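Local coordinates for protein coclaurine N-methyltransferase (Coptis japonica, PDB 6GKV) that catalyses the S-adenosyl-L-methionine-dependent N-methylation of coclaurine and related tetrahydroisoquinolines in plant alkaloid biosynthesis, at residues Glu176-Asp181 and Met187-Asp192; Ser126-Gly131 and Ser214-Lys219; Glu9-Leu14 and Asp243-Glu248; Arg34-Gly39 and Phe334-Gly339. One frame throughout, in Å; residues are numbered along the deposited sequence.

Contact 1: Glu176-Asp181 and Met187-Asp192; sequences EVKLAD and MAETYD. With SAH (S-adenosyl-L-homocysteine), chain C.
Edge strand 176-179 of the mixed methyltransferase sheet sends K178 across to M187 and E189 on the chain leading into strand 191-197, and to Y191, its first residue. The lysine CE carbon does the touching: it lies 4.0 Å from Y191 OH and 4.1 Å from the CE methyl of M187, a methyl that also sits in the plane of the Y191 ring, at its edge. The last lysine torsion bends the chain (chi4 -48°), turning NZ back along its own strand to a salt bridge with E176 OE2 at 2.5 Å. In the Rossmann-like order of this sheet, strands 149-154 and 126-130 lie between the two partners, and T151 of the former touches E176, K178 and Y191. E189 OE1 stays 4.9 Å from K178 NZ, a nearby opposite charge without a bond. With K178 cut back to an alanine, E176 OE2 is likely to lose its ionic mate, only 4.8 Å from the like-charged E189 OE1. Two residues beyond the strand, D181 reaches the cofactor product: adenine N6 of S-adenosyl-L-homocysteine donates to D181 OD1 over 3.3 Å, with an N-H...O angle of 152°.

Contact 2: Ser126-Gly131 and Ser214-Lys219; sequences SVLDLG and SEWISK. With SAH (S-adenosyl-L-homocysteine), chain C.
L128 extends its CG opposite the backbone N (chi1 178°), whereas L130 holds its own beside the N (chi1 -72°), and both side chains thereby run toward W216, whose chi1 of -57° swings the indole over to meet them. The two leucines sit two residues apart on strand 126-130, a central strand of the Rossmann-like methyltransferase sheet, and so share one face of it; W216 follows helix 206-215 and packs its indole on that face at L128 and L130. The benzene half of the indole makes the contact. L130 CD1 comes to its edge, near the ring plane, 4.0 Å from W216 CZ3, while L130 CD2 lies 4.2 Å from the same CZ3, so that this one ring corner is met by both methyls. L128 CD2 approaches obliquely, 4.2 Å from W216 CE3. No hydrogen bond crosses between the segments, and the packing is buried and wholly apolar. It is continued by V153, which both leucines touch, by Y191 beside L128 and by M187 beside the indole. A backbone bond from I217 N to S214 O spans the turn that carries W216. At the other end the strand runs into G131, the first glycine of a sequence consistent with the glycine-rich cofactor loop of Rossmann-type folds. Its phi is positive, and a CB on G131 would collide with the ribose O4' of S-adenosyl-L-homocysteine. The backbone here grips the ligand directly, G131 O accepting a short hydrogen bond of 2.5 Å from the ligand's amino N.

Contact 3: Glu9-Leu14 and Asp243-Glu248; sequences ELLKQL and DDWFTE
W245 presents its flat indole to three leucines, L10, L11 and L14, that project from the N-terminal helix 2-16. The contact packs this helix onto the loop between strands 235-236 and 257-258, away from the ligand sites. The leucine methyls are the bumps. L10 CD2 rests squarely on one face in a CH-pi contact, 3.9 Å from the centroid of the five-membered ring and 7° off its normal. L11 CD2 fills the angle between ring and stem, 3.9 Å from W245 CE3 and 4.1 Å from W245 CB. One turn on from L10, L14 brings its CD1 obliquely to the far corner of the benzene half, 4.0 Å from W245 CZ3, its side chain crossing the indole at about a right angle. W245 takes the crowded position between backbone N and carbonyl carbon (chi1 61°), which stands the ring up as a wall between the helix and its own chain; the opposite face is backed by CB of the next residue, F246. I28 of helix 21-39 also touches the indole, and Y249 meets it edge-to-face. Were the indole replaced by the methyl of an alanine, a gap would probably open between helix and loop, with the L10 methyl deprived of its ring face and the L11 and L14 methyls left without the indole carbons they pack on. The turn carrying the indole is pinned by an Asx motif: D244 OD1 accepts from T247 N at 3.0 Å, the donor lying 36° out of the carboxylate plane.

Contact 4: Arg34-Gly39 and Phe334-Gly339; sequences RRLQWG and FGYNNG
L36 reaches from helix 21-39 to Y336 and N337, in the region where helix 313-335 gives out. From CB the side chain turns so that CG lies beside the backbone N (chi1 -69°), and CG itself stands 4.5 Å from Y336 CE2. Its CD1 branch is the tip that touches: it comes within 3.5 Å of Y336 CE2 and 3.9 Å of Y336 CD2, approaching the ring obliquely, while the other branch, CD2, stays more than 5 Å from those two ring carbons. The same CD1 lies 4.0 Å from N337 ND2, an apolar brush against an amide whose polar partner is E341 OE2. Leucine and tyrosine run past each other in opposite directions, overlapping at the CD1 methyl and the CD2-CE2 side of the phenol. W342 of strand 342-350 touches both L36 and Y336, and L32 and A33 add to the tyrosine's packing. Beyond the tyrosine the chain folds back in a turn, G339 N bonding to Y336 O. No hydrogen bond or ion pair links the two segments; the join between them rests on dispersion between a methyl and a ring, which imposes little directional constraint.

Overall arrangement
Contacts 1 and 2 form one neighbourhood of the sheet, their centres 8 Å apart, tied by probable hydrogen bonds from D192 N to S126 OG (2.8 Å) and Y191 N to W216 O (2.9 Å). Both reach S-adenosyl-L-homocysteine, contact 1 at its adenine and contact 2 at its amino group. Contacts 3 and 4 lie on the opposite side of the chain's centre, 34 to 40 Å away between centres, where helices 2-16 and 21-39 follow each other. Their own centres are 18 Å apart; R34 packs against D243 and D244, and R35 against D244 and T247. There the W245 and Y336 side chains stand about 12 and 11 Å from the bound N-methylheliamine, which F334 touches directly.

Contact 1: Glu176-Asp181 and Met187-Asp192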
# COMPACT_ATOMS: atom_id res chain seq x y z
N GLU A 176 22.71 18.30 20.34
CA GLU A 176 23.61 18.90 19.38
C GLU A 176 22.78 19.30 18.15
O GLU A 176 21.91 18.54 17.73
CB GLU A 176 24.72 17.92 19.02
CG GLU A 176 25.40 18.19 17.70
CD GLU A 176 26.35 17.08 17.32
OE1 GLU A 176 26.69 16.26 18.20
OE2 GLU A 176 26.77 17.03 16.15
N VAL A 177 23.01 20.49 17.60
CA VAL A 177 22.21 20.95 16.46
C VAL A 177 23.06 21.40 15.27
O VAL A 177 24.00 22.18 15.42
CB VAL A 177 21.30 22.12 16.85
CG1 VAL A 177 20.34 22.44 15.70
CG2 VAL A 177 20.53 21.80 18.11
N LYS A 178 22.70 20.91 14.08
CA LYS A 178 23.45 21.20 12.86
C LYS A 178 22.62 22.00 11.86
O LYS A 178 21.47 21.67 11.61
CB LYS A 178 23.91 19.90 12.18
CG LYS A 178 24.61 18.89 13.08
CD LYS A 178 25.19 17.75 12.24
CE LYS A 178 26.17 16.89 13.03
NZ LYS A 178 27.18 17.71 13.77
N LEU A 179 23.22 23.04 11.27
CA LEU A 179 22.50 23.81 10.25
C LEU A 179 22.88 23.35 8.83
O LEU A 179 24.00 23.58 8.37
CB LEU A 179 22.78 25.30 10.42
CG LEU A 179 21.83 26.28 9.72
CD1 LEU A 179 20.51 26.44 10.47
CD2 LEU A 179 22.54 27.60 9.55
N ALA A 180 21.93 22.69 8.15
CA ALA A 180 22.20 22.08 6.84
C ALA A 180 20.97 21.97 5.95
O ALA A 180 19.86 21.80 6.44
CB ALA A 180 22.81 20.70 7.02
N ASP A 181 21.17 22.06 4.64
CA ASP A 181 20.13 21.72 3.68
C ASP A 181 20.18 20.20 3.52
O ASP A 181 21.17 19.65 3.05
CB ASP A 181 20.33 22.45 2.34
CG ASP A 181 19.27 22.10 1.29
OD1 ASP A 181 18.15 21.67 1.66
OD2 ASP A 181 19.54 22.25 0.09
N MET A 187 27.13 13.61 5.16
CA MET A 187 27.80 13.50 6.45
C MET A 187 28.22 12.06 6.65
O MET A 187 27.51 11.14 6.26
CB MET A 187 26.89 13.97 7.60
CG MET A 187 25.62 13.15 7.80
SD MET A 187 24.59 13.77 9.16
CE MET A 187 25.75 13.68 10.51
N ALA A 188 29.40 11.88 7.24
CA ALA A 188 29.99 10.56 7.39
C ALA A 188 29.69 9.98 8.77
O ALA A 188 30.28 8.97 9.17
CB ALA A 188 31.49 10.62 7.15
N GLU A 189 28.76 10.61 9.49
CA GLU A 189 28.33 10.08 10.77
C GLU A 189 27.18 9.09 10.59
O GLU A 189 26.68 8.91 9.48
CB GLU A 189 27.94 11.21 11.71
CG GLU A 189 28.87 11.34 12.89
CD GLU A 189 28.40 12.38 13.88
OE1 GLU A 189 27.25 12.85 13.74
OE2 GLU A 189 29.17 12.72 14.79
N THR A 190 26.76 8.45 11.68
CA THR A 190 25.85 7.31 11.59
C THR A 190 25.13 7.04 12.92
O THR A 190 25.76 7.01 13.98
CB THR A 190 26.64 6.07 11.14
OG1 THR A 190 26.83 6.14 9.72
CG2 THR A 190 25.91 4.83 11.46
N TYR A 191 23.80 6.86 12.86
CA TYR A 191 22.92 6.96 14.05
C TYR A 191 21.99 5.75 14.26
O TYR A 191 21.52 5.16 13.30
CB TYR A 191 22.06 8.22 13.96
CG TYR A 191 22.82 9.54 13.89
CD1 TYR A 191 23.29 10.03 12.67
CD2 TYR A 191 23.06 10.28 15.03
CE1 TYR A 191 23.98 11.22 12.60
CE2 TYR A 191 23.74 11.48 14.97
CZ TYR A 191 24.19 11.94 13.75
OH TYR A 191 24.87 13.14 13.70
N ASP A 192 21.70 5.40 15.52
CA ASP A 192 20.86 4.23 15.81
C ASP A 192 19.40 4.47 15.46
O ASP A 192 18.65 3.54 15.17
CB ASP A 192 20.92 3.85 17.30
CG ASP A 192 22.31 3.47 17.76
OD1 ASP A 192 23.08 2.88 16.96
OD2 ASP A 192 22.62 3.79 18.92
N SAH C . 9.69 18.30 12.69
CA SAH C . 9.26 19.53 13.34
CB SAH C . 8.75 20.54 12.31
CG SAH C . 8.05 19.95 11.09
SD SAH C . 7.71 21.23 9.85
C SAH C . 8.17 19.27 14.37
O SAH C . 7.58 18.19 14.33
OXT SAH C . 7.87 20.12 15.23
C5' SAH C . 9.06 20.70 8.76
C4' SAH C . 10.46 20.92 9.32
O4' SAH C . 11.44 20.51 8.38
C3' SAH C . 10.75 22.38 9.65
O3' SAH C . 11.54 22.43 10.80
C2' SAH C . 11.59 22.88 8.50
O2' SAH C . 12.48 23.86 8.99
C1' SAH C . 12.30 21.60 8.06
N9 SAH C . 12.66 21.60 6.62
C8 SAH C . 11.85 21.85 5.53
N7 SAH C . 12.60 21.74 4.40
C5 SAH C . 13.88 21.43 4.76
C6 SAH C . 15.05 21.22 4.02
N6 SAH C . 15.06 21.30 2.69
N1 SAH C . 16.22 20.92 4.69
C2 SAH C . 16.24 20.84 6.07
N3 SAH C . 15.08 21.05 6.79
C4 SAH C . 13.92 21.35 6.14

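Contact 2: Ser126-Gly131 and Ser214-Lys219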
# COMPACT_ATOMS: atom_id res chain seq x y z
N SER A 126 21.93 6.73 19.86
CA SER A 126 22.28 7.96 19.14
C SER A 126 21.13 8.36 18.24
O SER A 126 20.77 7.61 17.33
CB SER A 126 23.54 7.73 18.31
OG SER A 126 23.35 6.58 17.49
N VAL A 127 20.55 9.53 18.46
CA VAL A 127 19.30 9.88 17.78
C VAL A 127 19.43 11.10 16.87
O VAL A 127 19.91 12.15 17.30
CB VAL A 127 18.18 10.14 18.79
CG1 VAL A 127 16.83 10.40 18.07
CG2 VAL A 127 18.07 8.98 19.74
N LEU A 128 19.01 10.95 15.62
CA LEU A 128 19.02 12.03 14.64
C LEU A 128 17.61 12.51 14.31
O LEU A 128 16.75 11.72 13.92
CB LEU A 128 19.71 11.57 13.36
CG LEU A 128 19.79 12.53 12.19
CD1 LEU A 128 20.53 13.79 12.60
CD2 LEU A 128 20.50 11.86 11.02
N ASP A 129 17.39 13.80 14.48
CA ASP A 129 16.08 14.40 14.26
C ASP A 129 16.12 15.28 13.01
O ASP A 129 16.53 16.44 13.07
CB ASP A 129 15.67 15.20 15.49
CG ASP A 129 14.27 15.76 15.38
OD1 ASP A 129 13.49 15.28 14.54
OD2 ASP A 129 13.94 16.67 16.17
N LEU A 130 15.71 14.70 11.88
CA LEU A 130 15.77 15.40 10.59
C LEU A 130 14.59 16.33 10.40
O LEU A 130 13.44 15.89 10.34
CB LEU A 130 15.83 14.40 9.43
CG LEU A 130 17.16 13.66 9.28
CD1 LEU A 130 17.13 12.68 8.13
CD2 LEU A 130 18.28 14.66 9.09
N GLY A 131 14.89 17.63 10.31
CA GLY A 131 13.86 18.63 10.16
C GLY A 131 13.18 18.87 11.49
O GLY A 131 11.96 18.73 11.62
N SER A 214 19.41 6.35 4.49
CA SER A 214 19.72 4.98 4.88
C SER A 214 21.22 4.83 5.13
O SER A 214 21.64 4.04 5.97
CB SER A 214 19.27 3.97 3.81
OG SER A 214 20.05 4.08 2.63
N GLU A 215 22.01 5.63 4.41
CA GLU A 215 23.46 5.63 4.57
C GLU A 215 23.85 6.18 5.94
O GLU A 215 24.96 5.94 6.42
CB GLU A 215 24.13 6.43 3.45
CG GLU A 215 23.95 5.82 2.06
CD GLU A 215 24.45 6.72 0.93
OE1 GLU A 215 24.97 7.82 1.22
OE2 GLU A 215 24.31 6.32 -0.25
N TRP A 216 22.92 6.91 6.57
CA TRP A 216 23.11 7.44 7.92
C TRP A 216 22.56 6.53 9.02
O TRP A 216 22.63 6.88 10.20
CB TRP A 216 22.45 8.81 8.04
CG TRP A 216 22.94 9.81 7.06
CD1 TRP A 216 24.13 9.80 6.41
CD2 TRP A 216 22.24 10.97 6.61
NE1 TRP A 216 24.22 10.88 5.58
CE2 TRP A 216 23.06 11.63 5.69
CE3 TRP A 216 20.98 11.53 6.90
CZ2 TRP A 216 22.70 12.81 5.05
CZ3 TRP A 216 20.61 12.70 6.26
CH2 TRP A 216 21.47 13.32 5.35
N ILE A 217 22.01 5.39 8.64
CA ILE A 217 21.48 4.43 9.61
C ILE A 217 22.60 3.49 10.07
O ILE A 217 23.32 2.95 9.24
CB ILE A 217 20.32 3.58 9.04
CG1 ILE A 217 19.12 4.45 8.65
CG2 ILE A 217 19.84 2.57 10.06
CD1 ILE A 217 17.93 3.64 8.09
N SER A 218 22.74 3.30 11.38
CA SER A 218 23.69 2.34 11.92
C SER A 218 23.21 0.95 11.61
O SER A 218 22.05 0.76 11.25
CB SER A 218 23.86 2.51 13.44
OG SER A 218 24.48 3.73 13.80
N LYS A 219 24.11 -0.02 11.75
CA LYS A 219 23.70 -1.41 11.74
C LYS A 219 22.63 -1.59 12.81
O LYS A 219 22.78 -1.10 13.93
CB LYS A 219 24.89 -2.34 11.99
CG LYS A 219 24.98 -3.55 11.06
CD LYS A 219 26.16 -4.43 11.46
CE LYS A 219 26.01 -5.88 11.03
NZ LYS A 219 27.25 -6.66 11.44
N SAH C . 9.69 18.30 12.69
CA SAH C . 9.26 19.53 13.34
CB SAH C . 8.75 20.54 12.31
CG SAH C . 8.05 19.95 11.09
SD SAH C . 7.71 21.23 9.85
C SAH C . 8.17 19.27 14.37
O SAH C . 7.58 18.19 14.33
OXT SAH C . 7.87 20.12 15.23
C5' SAH C . 9.06 20.70 8.76
C4' SAH C . 10.46 20.92 9.32
O4' SAH C . 11.44 20.51 8.38
C3' SAH C . 10.75 22.38 9.65
O3' SAH C . 11.54 22.43 10.80
C2' SAH C . 11.59 22.88 8.50
O2' SAH C . 12.48 23.86 8.99
C1' SAH C . 12.30 21.60 8.06
N9 SAH C . 12.66 21.60 6.62
C8 SAH C . 11.85 21.85 5.53
N7 SAH C . 12.60 21.74 4.40
C5 SAH C . 13.88 21.43 4.76
C6 SAH C . 15.05 21.22 4.02
N6 SAH C . 15.06 21.30 2.69
N1 SAH C . 16.22 20.92 4.69
C2 SAH C . 16.24 20.84 6.07
N3 SAH C . 15.08 21.05 6.79
C4 SAH C . 13.92 21.35 6.14

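Contact 3: Glu9-Leu14 and Asp243-Glu248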
# COMPACT_ATOMS: atom_id res chain seq x y z
N GLU A 9 -11.17 38.51 -5.28
CA GLU A 9 -11.85 39.33 -4.29
C GLU A 9 -11.97 38.57 -2.97
O GLU A 9 -11.79 39.13 -1.90
CB GLU A 9 -13.23 39.78 -4.80
CG GLU A 9 -13.97 40.72 -3.86
CD GLU A 9 -13.24 42.04 -3.61
OE1 GLU A 9 -12.44 42.43 -4.47
OE2 GLU A 9 -13.48 42.67 -2.55
N LEU A 10 -12.26 37.28 -3.05
CA LEU A 10 -12.34 36.43 -1.86
C LEU A 10 -11.02 36.36 -1.11
O LEU A 10 -10.98 36.58 0.10
CB LEU A 10 -12.78 35.00 -2.22
CG LEU A 10 -12.73 34.03 -1.04
CD1 LEU A 10 -13.90 34.33 -0.09
CD2 LEU A 10 -12.77 32.62 -1.54
N LEU A 11 -9.96 36.05 -1.84
CA LEU A 11 -8.61 36.05 -1.28
C LEU A 11 -8.29 37.37 -0.55
O LEU A 11 -7.74 37.32 0.54
CB LEU A 11 -7.57 35.75 -2.38
CG LEU A 11 -7.69 34.31 -2.94
CD1 LEU A 11 -6.52 33.86 -3.83
CD2 LEU A 11 -7.90 33.29 -1.83
N LYS A 12 -8.67 38.54 -1.08
CA LYS A 12 -8.36 39.79 -0.34
C LYS A 12 -9.22 40.04 0.89
O LYS A 12 -8.76 40.56 1.90
CB LYS A 12 -8.42 41.02 -1.23
CG LYS A 12 -7.81 40.83 -2.58
CD LYS A 12 -7.80 42.16 -3.37
CE LYS A 12 -8.95 43.09 -3.03
NZ LYS A 12 -10.11 42.89 -3.92
N GLN A 13 -10.47 39.65 0.81
CA GLN A 13 -11.33 39.66 1.99
C GLN A 13 -10.79 38.82 3.14
O GLN A 13 -10.90 39.20 4.31
CB GLN A 13 -12.68 39.14 1.61
CG GLN A 13 -13.41 39.98 0.63
CD GLN A 13 -14.82 39.49 0.50
OE1 GLN A 13 -15.36 38.93 1.45
NE2 GLN A 13 -15.46 39.71 -0.65
N LEU A 14 -10.24 37.66 2.78
CA LEU A 14 -9.61 36.76 3.74
C LEU A 14 -8.36 37.43 4.33
O LEU A 14 -8.22 37.49 5.55
CB LEU A 14 -9.27 35.42 3.08
CG LEU A 14 -10.48 34.60 2.63
CD1 LEU A 14 -10.10 33.42 1.74
CD2 LEU A 14 -11.24 34.11 3.84
N ASP A 243 -10.62 27.73 -10.37
CA ASP A 243 -11.55 27.98 -9.27
C ASP A 243 -11.07 27.43 -7.92
O ASP A 243 -11.69 27.67 -6.89
CB ASP A 243 -12.94 27.43 -9.60
CG ASP A 243 -13.63 28.21 -10.71
OD1 ASP A 243 -13.28 28.03 -11.89
OD2 ASP A 243 -14.54 29.02 -10.40
N ASP A 244 -9.96 26.68 -7.94
CA ASP A 244 -9.33 26.17 -6.72
C ASP A 244 -8.46 27.25 -6.09
O ASP A 244 -7.32 27.46 -6.51
CB ASP A 244 -8.49 24.92 -7.04
CG ASP A 244 -7.81 24.31 -5.80
OD1 ASP A 244 -8.00 24.80 -4.66
OD2 ASP A 244 -7.07 23.31 -5.98
N TRP A 245 -9.01 27.92 -5.09
CA TRP A 245 -8.29 28.94 -4.34
C TRP A 245 -7.61 28.35 -3.11
O TRP A 245 -6.68 28.94 -2.57
CB TRP A 245 -9.25 30.07 -3.93
CG TRP A 245 -10.32 29.59 -3.05
CD1 TRP A 245 -11.53 29.09 -3.44
CD2 TRP A 245 -10.28 29.49 -1.63
NE1 TRP A 245 -12.26 28.69 -2.34
CE2 TRP A 245 -11.50 28.92 -1.19
CE3 TRP A 245 -9.32 29.82 -0.65
CZ2 TRP A 245 -11.81 28.68 0.14
CZ3 TRP A 245 -9.63 29.58 0.70
CH2 TRP A 245 -10.86 29.00 1.08
N PHE A 246 -8.06 27.17 -2.68
CA PHE A 246 -7.63 26.58 -1.40
C PHE A 246 -6.22 25.98 -1.45
O PHE A 246 -5.46 26.02 -0.46
CB PHE A 246 -8.65 25.50 -0.97
CG PHE A 246 -8.25 24.74 0.29
CD1 PHE A 246 -8.40 25.31 1.54
CD2 PHE A 246 -7.77 23.45 0.21
CE1 PHE A 246 -8.04 24.62 2.69
CE2 PHE A 246 -7.40 22.77 1.35
CZ PHE A 246 -7.54 23.36 2.59
N THR A 247 -5.86 25.40 -2.59
CA THR A 247 -4.62 24.64 -2.65
C THR A 247 -3.40 25.53 -2.39
O THR A 247 -2.46 25.11 -1.72
CB THR A 247 -4.47 23.91 -4.00
OG1 THR A 247 -5.59 23.03 -4.18
CG2 THR A 247 -3.21 23.08 -4.01
N GLU A 248 -3.43 26.77 -2.89
CA GLU A 248 -2.31 27.68 -2.66
C GLU A 248 -2.55 28.75 -1.59
O GLU A 248 -1.70 29.59 -1.36
CB GLU A 248 -1.91 28.36 -3.96
CG GLU A 248 -1.03 27.50 -4.82
CD GLU A 248 -0.93 28.00 -6.24
OE1 GLU A 248 -1.51 29.06 -6.53
OE2 GLU A 248 -0.29 27.32 -7.07

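Contact 4: Arg34-Gly39 and Phe334-Gly339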
# COMPACT_ATOMS: atom_id res chain seq x y z
N ARG A 34 -14.37 18.80 -3.66
CA ARG A 34 -13.95 18.72 -5.05
C ARG A 34 -12.60 18.01 -5.25
O ARG A 34 -12.35 17.47 -6.32
CB ARG A 34 -13.86 20.12 -5.65
CG ARG A 34 -15.19 20.84 -5.89
CD ARG A 34 -14.94 22.25 -6.44
NE ARG A 34 -14.34 22.20 -7.78
CZ ARG A 34 -13.21 22.80 -8.14
NH1 ARG A 34 -12.51 23.53 -7.28
NH2 ARG A 34 -12.78 22.66 -9.39
N ARG A 35 -11.73 18.04 -4.23
CA ARG A 35 -10.44 17.35 -4.34
C ARG A 35 -10.68 15.84 -4.19
O ARG A 35 -10.11 15.04 -4.94
CB ARG A 35 -9.45 17.84 -3.28
CG ARG A 35 -8.06 17.18 -3.40
CD ARG A 35 -7.06 18.19 -3.91
NE ARG A 35 -6.45 17.80 -5.16
CZ ARG A 35 -5.77 18.62 -5.94
NH1 ARG A 35 -5.24 18.18 -7.07
NH2 ARG A 35 -5.61 19.89 -5.57
N LEU A 36 -11.53 15.46 -3.25
CA LEU A 36 -11.95 14.07 -3.13
C LEU A 36 -12.49 13.54 -4.45
O LEU A 36 -12.22 12.40 -4.85
CB LEU A 36 -13.00 13.91 -2.03
CG LEU A 36 -12.49 14.13 -0.61
CD1 LEU A 36 -13.54 13.65 0.37
CD2 LEU A 36 -11.17 13.41 -0.38
N GLN A 37 -13.24 14.37 -5.14
CA GLN A 37 -13.91 13.96 -6.37
C GLN A 37 -12.88 13.77 -7.47
O GLN A 37 -13.00 12.88 -8.31
CB GLN A 37 -14.95 15.01 -6.77
CG GLN A 37 -15.67 14.74 -8.08
CD GLN A 37 -16.71 13.66 -7.96
OE1 GLN A 37 -17.52 13.66 -7.02
NE2 GLN A 37 -16.71 12.73 -8.91
N TRP A 38 -11.87 14.62 -7.46
CA TRP A 38 -10.79 14.59 -8.43
C TRP A 38 -9.81 13.47 -8.07
O TRP A 38 -9.21 12.84 -8.94
CB TRP A 38 -10.09 15.96 -8.45
CG TRP A 38 -8.75 16.01 -9.09
CD1 TRP A 38 -8.46 16.44 -10.36
CD2 TRP A 38 -7.49 15.64 -8.50
NE1 TRP A 38 -7.11 16.35 -10.59
CE2 TRP A 38 -6.49 15.87 -9.47
CE3 TRP A 38 -7.11 15.10 -7.25
CZ2 TRP A 38 -5.14 15.59 -9.23
CZ3 TRP A 38 -5.78 14.83 -7.02
CH2 TRP A 38 -4.81 15.06 -8.00
N GLY A 39 -9.69 13.21 -6.77
CA GLY A 39 -8.83 12.16 -6.26
C GLY A 39 -9.29 10.72 -6.41
O GLY A 39 -8.53 9.87 -6.87
N PHE A 334 -8.17 18.01 7.67
CA PHE A 334 -7.94 16.80 8.42
C PHE A 334 -9.16 16.31 9.19
O PHE A 334 -9.29 15.12 9.42
CB PHE A 334 -6.75 17.02 9.33
CG PHE A 334 -5.48 17.06 8.58
CD1 PHE A 334 -5.01 18.27 8.04
CD2 PHE A 334 -4.79 15.89 8.30
CE1 PHE A 334 -3.86 18.31 7.29
CE2 PHE A 334 -3.63 15.92 7.54
CZ PHE A 334 -3.17 17.12 7.04
N GLY A 335 -10.05 17.21 9.58
CA GLY A 335 -11.26 16.80 10.28
C GLY A 335 -12.37 16.37 9.33
O GLY A 335 -13.40 15.89 9.78
N TYR A 336 -12.14 16.53 8.02
CA TYR A 336 -13.15 16.18 7.01
C TYR A 336 -13.64 14.74 7.18
O TYR A 336 -12.84 13.83 7.50
CB TYR A 336 -12.60 16.38 5.59
CG TYR A 336 -13.68 16.53 4.54
CD1 TYR A 336 -14.32 17.75 4.36
CD2 TYR A 336 -14.07 15.46 3.74
CE1 TYR A 336 -15.31 17.90 3.41
CE2 TYR A 336 -15.07 15.61 2.77
CZ TYR A 336 -15.68 16.84 2.62
OH TYR A 336 -16.66 17.02 1.68
N ASN A 337 -14.94 14.53 6.95
CA ASN A 337 -15.59 13.20 7.12
C ASN A 337 -15.13 12.44 8.35
O ASN A 337 -14.69 11.31 8.23
CB ASN A 337 -15.33 12.30 5.91
CG ASN A 337 -16.13 12.72 4.71
OD1 ASN A 337 -17.16 13.41 4.83
ND2 ASN A 337 -15.67 12.31 3.53
N ASN A 338 -15.22 13.09 9.50
CA ASN A 338 -14.81 12.50 10.77
C ASN A 338 -13.35 12.04 10.79
O ASN A 338 -12.99 11.15 11.55
CB ASN A 338 -15.74 11.35 11.14
CG ASN A 338 -15.66 10.96 12.61
OD1 ASN A 338 -15.31 11.77 13.46
ND2 ASN A 338 -15.98 9.70 12.92
N GLY A 339 -12.49 12.65 9.97
CA GLY A 339 -11.05 12.37 10.03
C GLY A 339 -10.57 11.12 9.29
O GLY A 339 -9.43 10.67 9.49